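Long-range contacts in protein BCAM1869 (Burkholderia cenocepacia, PDB 4O2H), which probably acts as a regulator of transcription in quorum sensing, being a homolog of RsaM, and associates with a second copy of itself: residues G19-S24 and R97-A102; G59-H64 and V76-Y81. All coordinates share one frame; numbering follows the deposited sequence.

Interaction 1 (G19-S24 and R97-A102); sequences GYVRLS and RSNVMA
Val-21 and Val-100 pair at the start of a small two-stranded parallel sheet, in which strand 21-24 runs beside strand 100-103. The tight part is the backbone ladder and the selenomethionine beside it. Three bonds join the strands: Val-21 N to Asn-99 O at 2.7 Å, almost straight, then Met-101 N to Val-21 O, and Leu-23 N to Met-101 O at 3.2 Å. Met-101, buried, sets its CG anti to the backbone N (chi1 175°), alongside the extended Arg-22 chain. Beside Val-21, the Asn-99 amide spans to strand 74-83 and the loop before it, bonding Thr-75 N through OD1 and Tyr-73 O through ND2. The looser side lies at the partly exposed Arg-22 and Leu-23. The charge of Arg-22 is taken up by Asp-109 and Asp-18. The Leu-23 and Val-100 side chains cross at about a right angle, with Leu-23 CD1 4.2 Å from Val-100 CG1; Leu-28 packs on both, and Val-74 on Val-100 and Val-21. Tyr-20, also partly exposed, packs on Pro-42 of the second subunit, yet its root is held close: Tyr-20 CB lies 3.6 Å from Met-101 CB, and Tyr-20 CD1 is 3.6 Å from Val-100 O.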
ATOM      1  N   GLY A  19       4.288  16.621  -9.259  1.00 49.43           N
ATOM      2  CA  GLY A  19       3.594  15.389  -8.859  1.00 46.19           C
ATOM      3  C   GLY A  19       2.535  15.476  -7.768  1.00 48.28           C
ATOM      4  O   GLY A  19       1.914  14.465  -7.446  1.00 47.18           O
ATOM      5  N   TYR A  20       2.308  16.660  -7.186  1.00 45.24           N
ATOM      6  CA  TYR A  20       1.274  16.823  -6.156  1.00 44.19           C
ATOM      7  C   TYR A  20       0.032  17.456  -6.703  1.00 48.63           C
ATOM      8  O   TYR A  20       0.133  18.344  -7.548  1.00 48.76           O
ATOM      9  CB  TYR A  20       1.776  17.679  -4.988  1.00 45.42           C
ATOM     10  CG  TYR A  20       2.920  17.057  -4.227  1.00 47.39           C
ATOM     11  CD1 TYR A  20       2.689  16.120  -3.222  1.00 47.23           C
ATOM     12  CD2 TYR A  20       4.241  17.426  -4.489  1.00 50.20           C
ATOM     13  CE1 TYR A  20       3.737  15.595  -2.465  1.00 47.62           C
ATOM     14  CE2 TYR A  20       5.306  16.847  -3.788  1.00 51.14           C
ATOM     15  CZ  TYR A  20       5.042  15.938  -2.769  1.00 56.48           C
ATOM     16  OH  TYR A  20       6.059  15.377  -2.049  1.00 58.52           O
ATOM     17  N   VAL A  21      -1.142  16.990  -6.222  1.00 46.71           N
ATOM     18  CA  VAL A  21      -2.489  17.550  -6.461  1.00 47.73           C
ATOM     19  C   VAL A  21      -2.680  18.621  -5.388  1.00 52.96           C
ATOM     20  O   VAL A  21      -2.692  18.278  -4.207  1.00 53.47           O
ATOM     21  CB  VAL A  21      -3.618  16.459  -6.419  1.00 49.30           C
ATOM     22  CG1 VAL A  21      -5.020  17.099  -6.471  1.00 49.41           C
ATOM     23  CG2 VAL A  21      -3.438  15.453  -7.557  1.00 48.81           C
ATOM     24  N   ARG A  22      -2.774  19.897  -5.768  1.00 51.52           N
ATOM     25  CA  ARG A  22      -2.870  20.991  -4.795  1.00 51.01           C
ATOM     26  C   ARG A  22      -4.297  21.309  -4.443  1.00 58.01           C
ATOM     27  O   ARG A  22      -5.125  21.564  -5.317  1.00 59.26           O
ATOM     28  CB  ARG A  22      -2.117  22.226  -5.260  1.00 48.71           C
ATOM     29  CG  ARG A  22      -0.617  22.009  -5.098  1.00 55.62           C
ATOM     30  CD  ARG A  22       0.284  23.144  -5.573  1.00 48.66           C
ATOM     31  NE  ARG A  22       1.610  22.934  -4.992  1.00 60.46           N
ATOM     32  CZ  ARG A  22       2.507  22.057  -5.445  1.00 71.18           C
ATOM     33  NH1 ARG A  22       3.651  21.883  -4.807  1.00 58.87           N
ATOM     34  NH2 ARG A  22       2.258  21.342  -6.532  1.00 51.36           N
ATOM     35  N   LEU A  23      -4.599  21.204  -3.138  1.00 55.70           N
ATOM     36  CA  LEU A  23      -5.948  21.361  -2.605  1.00 55.79           C
ATOM     37  C   LEU A  23      -5.950  22.237  -1.376  1.00 61.15           C
ATOM     38  O   LEU A  23      -5.099  22.075  -0.495  1.00 59.74           O
ATOM     39  CB  LEU A  23      -6.527  19.965  -2.248  1.00 53.44           C
ATOM     40  CG  LEU A  23      -6.703  18.929  -3.354  1.00 55.61           C
ATOM     41  CD1 LEU A  23      -7.018  17.583  -2.770  1.00 52.62           C
ATOM     42  CD2 LEU A  23      -7.800  19.346  -4.336  1.00 60.06           C
ATOM     43  N   SER A  24      -6.941  23.130  -1.288  1.00 60.98           N
ATOM     44  CA  SER A  24      -7.114  24.010  -0.130  1.00 62.07           C
ATOM     45  C   SER A  24      -7.567  23.226   1.094  1.00 65.88           C
ATOM     46  O   SER A  24      -8.092  22.119   0.979  1.00 62.69           O
ATOM     47  CB  SER A  24      -8.134  25.105  -0.428  1.00 66.65           C
ATOM     48  OG  SER A  24      -9.432  24.542  -0.501  1.00 75.61           O
ATOM     49  N   ARG A  97       0.769   8.958   3.649  1.00 41.41           N
ATOM     50  CA  ARG A  97       1.394   9.079   2.352  1.00 41.04           C
ATOM     51  C   ARG A  97       0.307   9.364   1.330  1.00 45.66           C
ATOM     52  O   ARG A  97      -0.709   8.680   1.319  1.00 45.24           O
ATOM     53  CB  ARG A  97       2.208   7.826   1.999  1.00 40.26           C
ATOM     54  CG  ARG A  97       3.059   7.987   0.728  1.00 53.77           C
ATOM     55  CD  ARG A  97       2.414   7.398  -0.526  1.00 57.07           C
ATOM     56  NE  ARG A  97       2.238   5.962  -0.353  1.00 56.74           N
ATOM     57  CZ  ARG A  97       1.081   5.316  -0.415  1.00 64.04           C
ATOM     58  NH1 ARG A  97      -0.041   5.963  -0.767  1.00 42.22           N
ATOM     59  NH2 ARG A  97       1.039   4.010  -0.198  1.00 47.31           N
ATOM     60  N   SER A  98       0.523  10.382   0.470  1.00 41.52           N
ATOM     61  CA  SER A  98      -0.428  10.771  -0.569  1.00 41.06           C
ATOM     62  C   SER A  98       0.254  11.486  -1.711  1.00 47.08           C
ATOM     63  O   SER A  98       1.461  11.719  -1.662  1.00 48.45           O
ATOM     64  CB  SER A  98      -1.521  11.678   0.007  1.00 43.03           C
ATOM     65  OG  SER A  98      -0.978  12.950   0.316  1.00 46.29           O
ATOM     66  N   ASN A  99      -0.545  11.869  -2.729  1.00 44.24           N
ATOM     67  CA  ASN A  99      -0.111  12.662  -3.879  1.00 45.13           C
ATOM     68  C   ASN A  99      -0.667  14.070  -3.724  1.00 46.95           C
ATOM     69  O   ASN A  99      -0.835  14.786  -4.708  1.00 47.87           O
ATOM     70  CB  ASN A  99      -0.545  12.012  -5.210  1.00 42.61           C
ATOM     71  CG  ASN A  99      -2.031  11.987  -5.462  1.00 44.16           C
ATOM     72  OD1 ASN A  99      -2.861  11.986  -4.550  1.00 42.88           O
ATOM     73  ND2 ASN A  99      -2.392  11.887  -6.732  1.00 38.46           N
ATOM     74  N   VAL A 100      -0.995  14.448  -2.482  1.00 42.16           N
ATOM     75  CA  VAL A 100      -1.566  15.756  -2.157  1.00 41.31           C
ATOM     76  C   VAL A 100      -0.560  16.688  -1.501  1.00 47.17           C
ATOM     77  O   VAL A 100       0.188  16.292  -0.619  1.00 46.04           O
ATOM     78  CB  VAL A 100      -2.831  15.644  -1.252  1.00 41.50           C
ATOM     79  CG1 VAL A 100      -3.362  17.028  -0.809  1.00 40.08           C
ATOM     80  CG2 VAL A 100      -3.937  14.829  -1.930  1.00 40.58           C
HETATM   81  N   MSE A 101      -0.633  17.963  -1.882  1.00 48.29           N
HETATM   82  CA  MSE A 101       0.030  19.078  -1.220  1.00 50.05           C
HETATM   83  C   MSE A 101      -1.055  20.071  -0.845  1.00 54.69           C
HETATM   84  O   MSE A 101      -1.759  20.592  -1.724  1.00 54.45           O
HETATM   85  CB  MSE A 101       1.143  19.719  -2.084  1.00 54.77           C
HETATM   86  CG  MSE A 101       1.747  20.940  -1.449  1.00 63.83           C
HETATM   87 SE   MSE A 101       2.548  20.591   0.284  0.61 70.22          SE
HETATM   88  CE  MSE A 101       4.166  19.757  -0.277  1.00 66.42           C
ATOM     89  N   ALA A 102      -1.224  20.303   0.471  1.00 51.77           N
ATOM     90  CA  ALA A 102      -2.193  21.283   0.944  1.00 52.67           C
ATOM     91  C   ALA A 102      -1.630  22.686   0.819  1.00 58.38           C
ATOM     92  O   ALA A 102      -0.463  22.945   1.137  1.00 58.32           O
ATOM     93  CB  ALA A 102      -2.604  20.998   2.377  1.00 52.47           C
TER

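Interaction 2 (G59-H64 and V76-Y81)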
ATOM      1  N   GLY A  59      -1.015  -2.891  10.126  1.00 40.07           N
ATOM      2  CA  GLY A  59      -1.001  -3.080   8.688  1.00 38.55           C
ATOM      3  C   GLY A  59      -1.036  -1.795   7.920  1.00 41.89           C
ATOM      4  O   GLY A  59      -0.871  -0.705   8.479  1.00 40.45           O
ATOM      5  N   TYR A  60      -1.314  -1.951   6.635  1.00 39.93           N
ATOM      6  CA  TYR A  60      -1.408  -0.916   5.636  1.00 39.41           C
ATOM      7  C   TYR A  60      -2.867  -0.767   5.188  1.00 44.23           C
ATOM      8  O   TYR A  60      -3.702  -1.660   5.380  1.00 42.59           O
ATOM      9  CB  TYR A  60      -0.482  -1.257   4.433  1.00 40.54           C
ATOM     10  CG  TYR A  60      -1.079  -2.270   3.473  1.00 46.21           C
ATOM     11  CD1 TYR A  60      -1.926  -1.869   2.440  1.00 48.73           C
ATOM     12  CD2 TYR A  60      -0.826  -3.637   3.617  1.00 48.17           C
ATOM     13  CE1 TYR A  60      -2.524  -2.798   1.588  1.00 49.65           C
ATOM     14  CE2 TYR A  60      -1.386  -4.574   2.740  1.00 49.50           C
ATOM     15  CZ  TYR A  60      -2.265  -4.148   1.753  1.00 59.63           C
ATOM     16  OH  TYR A  60      -2.866  -5.045   0.902  1.00 69.29           O
ATOM     17  N   THR A  61      -3.152   0.378   4.596  1.00 37.80           N
ATOM     18  CA  THR A  61      -4.420   0.692   3.961  1.00 37.72           C
ATOM     19  C   THR A  61      -4.130   1.722   2.870  1.00 40.46           C
ATOM     20  O   THR A  61      -3.214   2.521   3.012  1.00 37.07           O
ATOM     21  CB  THR A  61      -5.502   1.084   4.946  1.00 41.22           C
ATOM     22  OG1 THR A  61      -6.731   1.184   4.224  1.00 39.45           O
ATOM     23  CG2 THR A  61      -5.174   2.358   5.709  1.00 38.02           C
ATOM     24  N   GLU A  62      -4.852   1.583   1.753  1.00 39.52           N
ATOM     25  CA  GLU A  62      -4.817   2.379   0.533  1.00 39.74           C
ATOM     26  C   GLU A  62      -6.225   2.858   0.181  1.00 42.70           C
ATOM     27  O   GLU A  62      -7.150   2.060   0.150  1.00 41.66           O
ATOM     28  CB  GLU A  62      -4.210   1.575  -0.642  1.00 41.13           C
ATOM     29  CG  GLU A  62      -2.706   1.391  -0.516  1.00 43.62           C
ATOM     30  CD  GLU A  62      -1.873   2.656  -0.340  1.00 56.66           C
ATOM     31  OE1 GLU A  62      -2.314   3.773  -0.711  1.00 44.71           O
ATOM     32  OE2 GLU A  62      -0.731   2.500   0.139  1.00 43.57           O
ATOM     33  N   TRP A  63      -6.368   4.174  -0.028  1.00 37.33           N
ATOM     34  CA  TRP A  63      -7.618   4.878  -0.304  1.00 37.13           C
ATOM     35  C   TRP A  63      -7.412   5.773  -1.527  1.00 40.85           C
ATOM     36  O   TRP A  63      -6.276   6.114  -1.865  1.00 38.21           O
ATOM     37  CB  TRP A  63      -8.049   5.718   0.948  1.00 34.71           C
ATOM     38  CG  TRP A  63      -8.515   4.884   2.131  1.00 34.25           C
ATOM     39  CD1 TRP A  63      -7.832   3.874   2.746  1.00 36.34           C
ATOM     40  CD2 TRP A  63      -9.819   4.918   2.736  1.00 33.46           C
ATOM     41  NE1 TRP A  63      -8.615   3.291   3.712  1.00 36.41           N
ATOM     42  CE2 TRP A  63      -9.842   3.920   3.735  1.00 37.65           C
ATOM     43  CE3 TRP A  63     -10.954   5.737   2.567  1.00 35.21           C
ATOM     44  CZ2 TRP A  63     -10.947   3.734   4.589  1.00 36.17           C
ATOM     45  CZ3 TRP A  63     -12.070   5.528   3.387  1.00 36.89           C
ATOM     46  CH2 TRP A  63     -12.069   4.520   4.364  1.00 36.60           C
ATOM     47  N   HIS A  64      -8.488   6.083  -2.242  1.00 39.15           N
ATOM     48  CA  HIS A  64      -8.332   6.924  -3.427  1.00 39.42           C
ATOM     49  C   HIS A  64      -9.619   7.700  -3.733  1.00 45.11           C
ATOM     50  O   HIS A  64     -10.700   7.388  -3.232  1.00 44.67           O
ATOM     51  CB  HIS A  64      -7.812   6.114  -4.671  1.00 39.31           C
ATOM     52  CG  HIS A  64      -8.799   5.206  -5.376  1.00 43.24           C
ATOM     53  ND1 HIS A  64      -8.405   4.429  -6.475  1.00 45.27           N
ATOM     54  CD2 HIS A  64     -10.115   4.959  -5.125  1.00 44.53           C
ATOM     55  CE1 HIS A  64      -9.478   3.740  -6.840  1.00 45.24           C
ATOM     56  NE2 HIS A  64     -10.537   4.030  -6.069  1.00 45.49           N
ATOM     57  N   VAL A  76      -4.161   8.124  -1.076  1.00 35.75           N
ATOM     58  CA  VAL A  76      -3.872   8.337   0.332  1.00 35.18           C
ATOM     59  C   VAL A  76      -3.723   6.964   0.957  1.00 39.73           C
ATOM     60  O   VAL A  76      -4.646   6.131   0.887  1.00 39.38           O
ATOM     61  CB  VAL A  76      -4.970   9.194   1.049  1.00 39.10           C
ATOM     62  CG1 VAL A  76      -4.604   9.469   2.520  1.00 37.20           C
ATOM     63  CG2 VAL A  76      -5.259  10.506   0.290  1.00 40.82           C
ATOM     64  N   GLY A  77      -2.553   6.738   1.531  1.00 35.67           N
ATOM     65  CA  GLY A  77      -2.230   5.487   2.199  1.00 35.21           C
ATOM     66  C   GLY A  77      -1.515   5.729   3.498  1.00 39.01           C
ATOM     67  O   GLY A  77      -0.929   6.784   3.706  1.00 38.14           O
ATOM     68  N   TRP A  78      -1.630   4.795   4.407  1.00 36.86           N
ATOM     69  CA  TRP A  78      -0.991   4.917   5.707  1.00 37.08           C
ATOM     70  C   TRP A  78      -0.899   3.552   6.364  1.00 41.38           C
ATOM     71  O   TRP A  78      -1.577   2.588   5.953  1.00 41.86           O
ATOM     72  CB  TRP A  78      -1.763   5.917   6.628  1.00 35.65           C
ATOM     73  CG  TRP A  78      -3.161   5.470   6.993  1.00 36.43           C
ATOM     74  CD1 TRP A  78      -3.556   4.888   8.173  1.00 39.02           C
ATOM     75  CD2 TRP A  78      -4.371   5.719   6.244  1.00 35.42           C
ATOM     76  NE1 TRP A  78      -4.918   4.721   8.185  1.00 36.94           N
ATOM     77  CE2 TRP A  78      -5.449   5.224   7.017  1.00 38.01           C
ATOM     78  CE3 TRP A  78      -4.641   6.269   4.972  1.00 35.57           C
ATOM     79  CZ2 TRP A  78      -6.777   5.247   6.555  1.00 36.21           C
ATOM     80  CZ3 TRP A  78      -5.944   6.260   4.504  1.00 36.95           C
ATOM     81  CH2 TRP A  78      -7.002   5.781   5.300  1.00 37.33           C
ATOM     82  N   ASP A  79      -0.067   3.493   7.403  1.00 38.95           N
ATOM     83  CA  ASP A  79       0.070   2.358   8.315  1.00 39.38           C
ATOM     84  C   ASP A  79      -0.803   2.602   9.516  1.00 43.25           C
ATOM     85  O   ASP A  79      -0.925   3.745   9.999  1.00 42.44           O
ATOM     86  CB  ASP A  79       1.534   2.129   8.742  1.00 41.71           C
ATOM     87  CG  ASP A  79       2.442   1.600   7.650  1.00 51.58           C
ATOM     88  OD1 ASP A  79       1.921   1.179   6.585  1.00 51.61           O
ATOM     89  OD2 ASP A  79       3.665   1.581   7.862  1.00 61.78           O
ATOM     90  N   TRP A  80      -1.449   1.533   9.987  1.00 40.75           N
ATOM     91  CA  TRP A  80      -2.336   1.616  11.158  1.00 39.50           C
ATOM     92  C   TRP A  80      -2.011   0.504  12.155  1.00 41.48           C
ATOM     93  O   TRP A  80      -1.323  -0.439  11.826  1.00 41.09           O
ATOM     94  CB  TRP A  80      -3.822   1.540  10.738  1.00 36.95           C
ATOM     95  CG  TRP A  80      -4.114   0.292   9.948  1.00 38.14           C
ATOM     96  CD1 TRP A  80      -4.077   0.162   8.591  1.00 40.25           C
ATOM     97  CD2 TRP A  80      -4.341  -1.032  10.473  1.00 38.71           C
ATOM     98  NE1 TRP A  80      -4.276  -1.148   8.236  1.00 40.38           N
ATOM     99  CE2 TRP A  80      -4.434  -1.906   9.372  1.00 42.09           C
ATOM    100  CE3 TRP A  80      -4.500  -1.561  11.776  1.00 40.45           C
ATOM    101  CZ2 TRP A  80      -4.633  -3.286   9.528  1.00 42.12           C
ATOM    102  CZ3 TRP A  80      -4.699  -2.925  11.928  1.00 42.32           C
ATOM    103  CH2 TRP A  80      -4.772  -3.772  10.815  1.00 42.88           C
ATOM    104  N   TYR A  81      -2.527   0.619  13.359  1.00 39.29           N
ATOM    105  CA  TYR A  81      -2.454  -0.412  14.363  1.00 40.36           C
ATOM    106  C   TYR A  81      -3.738  -0.380  15.134  1.00 46.10           C
ATOM    107  O   TYR A  81      -4.396   0.664  15.253  1.00 44.35           O
ATOM    108  CB  TYR A  81      -1.198  -0.380  15.273  1.00 42.95           C
ATOM    109  CG  TYR A  81      -1.028   0.809  16.192  1.00 46.14           C
ATOM    110  CD1 TYR A  81      -1.560   0.802  17.477  1.00 49.25           C
ATOM    111  CD2 TYR A  81      -0.245   1.900  15.817  1.00 47.88           C
ATOM    112  CE1 TYR A  81      -1.385   1.883  18.339  1.00 51.24           C
ATOM    113  CE2 TYR A  81      -0.048   2.981  16.677  1.00 49.74           C
ATOM    114  CZ  TYR A  81      -0.622   2.966  17.938  1.00 58.38           C
ATOM    115  OH  TYR A  81      -0.421   4.016  18.799  1.00 59.30           O
TER
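Thr-61 CG2 sits over the centre of the Trp-78 indole, 3.4 Å from the centroid of its five-membered ring, a close CH-pi contact. The methyl occupies the position between backbone N and carbonyl carbon, since OG1 is anti to the N (chi1 -172°). Beyond it, Trp-78 presents the far end of its six-membered ring to Trp-63: Trp-78 CH2 lies over the Trp-63 face, toward the rim, 3.3 Å from Trp-63 CD1. The two indoles cross obliquely with their planes at 35°. At the other end of the row, Trp-80 folds back over Gly-59, whose CA is 4.1 Å from the centroid of the five-membered ring; a CB on this residue would collide with Trp-80 CZ2. In this pose Trp-80 NE1 donates to Tyr-60 O at 3.0 Å, with the oxygen in the indole plane but the N-H standing well above the carbonyl plane.

A second shell fixes these groups. Thr-61 OG1 receives Trp-63 NE1 at 2.9 Å, in the plane of that indole, and is also hydrogen-bonded to Ser-38 and to Ala-37 O of strand 34-40. Trp-128 meets Trp-78 edge-to-face and packs on both Trp-63 and Trp-80, so that helix 128-138 covers the tryptophan face. On the reverse face, a bend at chi2 (-54°) places Glu-62 CD 3.8 Å from Gly-77 CA. Glu-62 OE1 lies 3.4 Å from the same Gly-77 CA, while OE2 has Arg-97 as its partner.

Beneath the rings, the hydrogen-bonded pairs Gly-59 with Trp-80, Thr-61 with Trp-78 and Trp-63 with Val-76 each close two backbone bonds. This is the ladder of an antiparallel beta hairpin, here strands 55-65 and 74-83 at the middle of a four-stranded sheet with helices packed on its tryptophan face.

How the interactions relate
Interaction 2 is nested within the chain loop that interaction 1 closes, and their centres lie about 16 Å apart. Segment 97-102 links them: its first residues finish strand 89-98, the neighbour of strand 74-83 in the antiparallel sheet, before the chain enters the parallel pair. At this join Arg-97 NH2 forms a salt bridge with Glu-62 OE2, modelled shorter than expected and so of doubtful exact length, and Arg-97 O is 2.7 Å from Gly-77 N, a probable hydrogen bond. Ser-98 CB packs on Val-76 CG2 at 3.9 Å. The same corner faces the dimer partner, since Arg-97 packs on Tyr-60 of the second subunit and Glu-62 also touches that Tyr-60.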